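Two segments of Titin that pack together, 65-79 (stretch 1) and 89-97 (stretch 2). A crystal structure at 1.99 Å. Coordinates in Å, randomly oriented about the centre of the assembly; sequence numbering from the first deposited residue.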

# COMPACT_ATOMS: atom_id res chain seq x y z
N ILE A 65 15.23 -3.71 -9.10
CA ILE A 65 13.94 -3.50 -8.48
C ILE A 65 13.10 -2.62 -9.39
O ILE A 65 13.48 -1.50 -9.72
CB ILE A 65 14.06 -2.82 -7.10
CG1 ILE A 65 15.10 -3.55 -6.22
CG2 ILE A 65 12.68 -2.77 -6.39
CD1 ILE A 65 15.52 -2.79 -4.95
N ILE A 66 11.93 -3.15 -9.79
CA ILE A 66 10.95 -2.43 -10.59
C ILE A 66 9.83 -2.09 -9.66
O ILE A 66 9.16 -2.98 -9.16
CB ILE A 66 10.39 -3.29 -11.74
CG1 ILE A 66 11.54 -3.90 -12.54
CG2 ILE A 66 9.46 -2.48 -12.63
CD1 ILE A 66 11.11 -4.97 -13.52
N ALA A 67 9.61 -0.80 -9.44
CA ALA A 67 8.66 -0.35 -8.47
C ALA A 67 7.26 -0.43 -9.00
O ALA A 67 7.01 -0.17 -10.20
CB ALA A 67 8.95 1.08 -8.04
N SER A 68 6.33 -0.77 -8.10
CA SER A 68 4.93 -0.55 -8.36
C SER A 68 4.53 -1.05 -9.73
O SER A 68 4.19 -0.27 -10.63
CB SER A 68 4.62 0.94 -8.21
OG SER A 68 4.79 1.34 -6.85
N VAL A 69 4.60 -2.37 -9.89
CA VAL A 69 4.43 -2.95 -11.20
C VAL A 69 3.02 -2.81 -11.74
O VAL A 69 2.05 -2.90 -11.00
CB VAL A 69 4.93 -4.42 -11.26
CG1 VAL A 69 6.40 -4.44 -11.03
CG2 VAL A 69 4.19 -5.31 -10.27
N THR A 70 2.94 -2.51 -13.03
CA THR A 70 1.70 -2.47 -13.77
C THR A 70 1.81 -3.45 -14.93
O THR A 70 2.89 -4.03 -15.16
CB THR A 70 1.47 -1.09 -14.34
OG1 THR A 70 2.45 -0.85 -15.34
CG2 THR A 70 1.61 -0.04 -13.23
N ASP A 71 0.72 -3.64 -15.66
CA ASP A 71 0.75 -4.55 -16.79
C ASP A 71 1.81 -4.11 -17.82
O ASP A 71 2.34 -4.95 -18.57
CB ASP A 71 -0.64 -4.71 -17.42
CG ASP A 71 -0.67 -5.74 -18.53
OD1 ASP A 71 -0.26 -6.91 -18.30
OD2 ASP A 71 -1.08 -5.37 -19.66
N ASP A 72 2.15 -2.82 -17.84
CA ASP A 72 3.20 -2.34 -18.74
C ASP A 72 4.57 -2.95 -18.42
O ASP A 72 5.44 -3.04 -19.28
CB ASP A 72 3.30 -0.81 -18.71
CG ASP A 72 4.38 -0.27 -19.67
OD1 ASP A 72 4.15 -0.26 -20.90
OD2 ASP A 72 5.49 0.10 -19.19
N ASP A 73 4.77 -3.38 -17.18
CA ASP A 73 6.00 -4.00 -16.79
C ASP A 73 6.02 -5.50 -17.04
O ASP A 73 7.05 -6.11 -16.85
CB ASP A 73 6.25 -3.72 -15.31
CG ASP A 73 6.30 -2.24 -15.03
OD1 ASP A 73 7.09 -1.54 -15.72
OD2 ASP A 73 5.53 -1.79 -14.15
N ALA A 74 4.90 -6.07 -17.43
CA ALA A 74 4.77 -7.50 -17.59
C ALA A 74 5.33 -7.89 -18.94
O ALA A 74 4.62 -7.89 -19.94
CB ALA A 74 3.31 -7.92 -17.48
N THR A 75 6.61 -8.18 -18.97
CA THR A 75 7.25 -8.53 -20.24
C THR A 75 8.53 -9.29 -19.92
O THR A 75 8.73 -9.73 -18.79
CB THR A 75 7.52 -7.26 -21.11
OG1 THR A 75 7.98 -7.66 -22.40
CG2 THR A 75 8.55 -6.33 -20.45
N VAL A 76 9.38 -9.46 -20.92
CA VAL A 76 10.64 -10.18 -20.74
C VAL A 76 11.78 -9.20 -20.47
O VAL A 76 11.83 -8.11 -21.04
CB VAL A 76 10.97 -11.06 -21.96
CG1 VAL A 76 11.31 -10.20 -23.17
CG2 VAL A 76 12.13 -11.98 -21.65
N TYR A 77 12.65 -9.60 -19.54
CA TYR A 77 13.79 -8.83 -19.12
C TYR A 77 15.01 -9.67 -19.37
O TYR A 77 14.93 -10.90 -19.38
CB TYR A 77 13.70 -8.48 -17.64
CG TYR A 77 12.55 -7.54 -17.35
CD1 TYR A 77 11.24 -8.02 -17.23
CD2 TYR A 77 12.77 -6.18 -17.26
CE1 TYR A 77 10.19 -7.15 -17.01
CE2 TYR A 77 11.72 -5.31 -17.07
CZ TYR A 77 10.43 -5.79 -16.93
OH TYR A 77 9.41 -4.88 -16.71
N GLN A 78 16.13 -9.00 -19.62
CA GLN A 78 17.43 -9.64 -19.78
C GLN A 78 18.42 -9.01 -18.82
O GLN A 78 18.33 -7.85 -18.50
CB GLN A 78 17.95 -9.47 -21.21
CG GLN A 78 17.14 -10.12 -22.30
CD GLN A 78 16.00 -9.25 -22.81
OE1 GLN A 78 16.09 -8.02 -22.83
NE2 GLN A 78 14.93 -9.89 -23.28
N VAL A 79 19.36 -9.81 -18.35
CA VAL A 79 20.52 -9.35 -17.61
C VAL A 79 21.73 -9.88 -18.36
O VAL A 79 21.74 -11.04 -18.83
CB VAL A 79 20.52 -9.82 -16.14
CG1 VAL A 79 20.57 -11.31 -16.05
CG2 VAL A 79 21.67 -9.15 -15.31
N SER A 89 23.97 -13.44 -21.47
CA SER A 89 22.77 -12.94 -20.83
C SER A 89 21.88 -14.04 -20.28
O SER A 89 21.98 -15.22 -20.62
CB SER A 89 21.93 -12.08 -21.77
OG SER A 89 21.49 -12.86 -22.85
N GLY A 90 20.98 -13.62 -19.42
CA GLY A 90 19.93 -14.48 -18.91
C GLY A 90 18.66 -13.69 -19.07
O GLY A 90 18.69 -12.47 -19.24
N THR A 91 17.56 -14.40 -19.04
CA THR A 91 16.27 -13.80 -19.31
C THR A 91 15.22 -14.34 -18.31
O THR A 91 15.29 -15.51 -17.88
CB THR A 91 15.86 -14.09 -20.78
OG1 THR A 91 14.57 -13.53 -21.04
CG2 THR A 91 15.80 -15.55 -21.02
N ALA A 92 14.28 -13.48 -17.93
CA ALA A 92 13.14 -13.86 -17.09
C ALA A 92 11.93 -13.08 -17.58
O ALA A 92 12.06 -11.95 -18.07
CB ALA A 92 13.41 -13.51 -15.62
N SER A 93 10.75 -13.66 -17.43
CA SER A 93 9.52 -12.94 -17.68
C SER A 93 8.94 -12.48 -16.35
O SER A 93 9.00 -13.20 -15.35
CB SER A 93 8.55 -13.85 -18.38
OG SER A 93 8.15 -14.85 -17.46
N LEU A 94 8.39 -11.28 -16.36
CA LEU A 94 7.56 -10.79 -15.29
C LEU A 94 6.10 -10.84 -15.76
O LEU A 94 5.76 -10.29 -16.80
CB LEU A 94 7.96 -9.36 -14.98
CG LEU A 94 7.13 -8.64 -13.92
CD1 LEU A 94 6.97 -9.45 -12.62
CD2 LEU A 94 7.77 -7.28 -13.65
N GLU A 95 5.25 -11.53 -15.01
CA GLU A 95 3.83 -11.47 -15.25
C GLU A 95 3.26 -10.75 -14.06
O GLU A 95 3.71 -10.93 -12.93
CB GLU A 95 3.26 -12.87 -15.43
CG GLU A 95 3.41 -13.36 -16.88
CD GLU A 95 3.80 -14.82 -17.01
OE1 GLU A 95 3.01 -15.70 -16.56
OE2 GLU A 95 4.89 -15.09 -17.60
N VAL A 96 2.29 -9.88 -14.30
CA VAL A 96 1.74 -9.04 -13.26
C VAL A 96 0.31 -9.45 -13.05
O VAL A 96 -0.49 -9.45 -13.99
CB VAL A 96 1.84 -7.53 -13.59
CG1 VAL A 96 1.17 -6.70 -12.49
CG2 VAL A 96 3.32 -7.12 -13.78
N GLU A 97 0.01 -9.83 -11.81
CA GLU A 97 -1.29 -10.35 -11.46
C GLU A 97 -2.16 -9.16 -11.09
O GLU A 97 -1.79 -8.35 -10.24
CB GLU A 97 -1.21 -11.31 -10.27
CG GLU A 97 -0.02 -12.30 -10.29
CD GLU A 97 0.13 -13.05 -8.98
OE1 GLU A 97 -0.16 -12.47 -7.89
OE2 GLU A 97 0.54 -14.23 -9.03
O HOH W 1 0.44 -9.00 -16.53
O HOH W 2 15.07 -12.67 -23.74

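Much of this contact is made by the backbone. Strands 76-79 and 89-97 run antiparallel, their directions 155° apart, and main-chain pairing knits them together. Y77 and A92 form a hydrogen-bonded pair, Y77 N to A92 O at 2.8 Å and A92 N to Y77 O at 3.0 Å. V79 and G90 repeat the motif, with V79 N to G90 O at 2.9 Å and G90 N to V79 O at 2.8 Å. Q78–T91 lies between them and V76–S93 just beyond Y77–A92; both are non-hydrogen-bonded pairs, with CA atoms 4.3 Å apart, against 5.5 Å for Y77–A92. The ladder extends one rung beyond the strand, where L94 N donates to T75 O at 2.9 Å and nearly in line. There the reciprocal bond is lost: T75 N and L94 O are 3.1 Å apart, but the angle is poor. Instead A74 CA sits 3.1 Å from L94 O, a CA-H...O contact. Similar contacts fill the narrow pairs, as from Q78 CA to G90 O at 3.1 Å.

Apolar packing begins beside the last paired residues and continues past them. L94 and V96 point toward stretch 1 and are the residues it covers most. L94 CD2 meets I66 CD1 and V69 CG1, each at 4.1 Å, while L94 CB lies 3.7 Å from Y77 CE1. V96 CG1 packs on V69 CG2 at 4.0 Å, and V96 CG2 on A74 CB at 3.8 Å. V69 thus serves both residues of the alternating pair; E95, between them, points away.

The loop that supplies V69 and A74 to this surface is braced by its own polar bonds. T70 N donates to D73 OD2 at 2.9 Å, and D73 N returns to T70 O at 2.8 Å, closing the turn around the short 3-10 segment. Y77 OH donates to D73 O at 2.7 Å, tying the turn to the paired strand. The same tyrosine therefore joins the ladder through its backbone, packs on L94 through its ring and holds the loop through its hydroxyl.

Polar side chains and water work on the other face of the paired strands, which carries V76, Q78, T91 and S93. T91 OG1 also lies close against a methyl, V76 CG2, at 3.0 Å, a tight contact and not a hydrogen bond, and water 2 links Q78 NE2, at 2.8 Å, to T91 OG1, at 2.9 Å. Near V96, water 1 donates to D71 OD1 at 2.8 Å and accepts from V96 N at 3.0 Å, joining the 3-10 segment to the strand that carries V96.

The rule is legible: backbone pairing along one part of the strand sits next to alternating apolar residues that meet a braced loop.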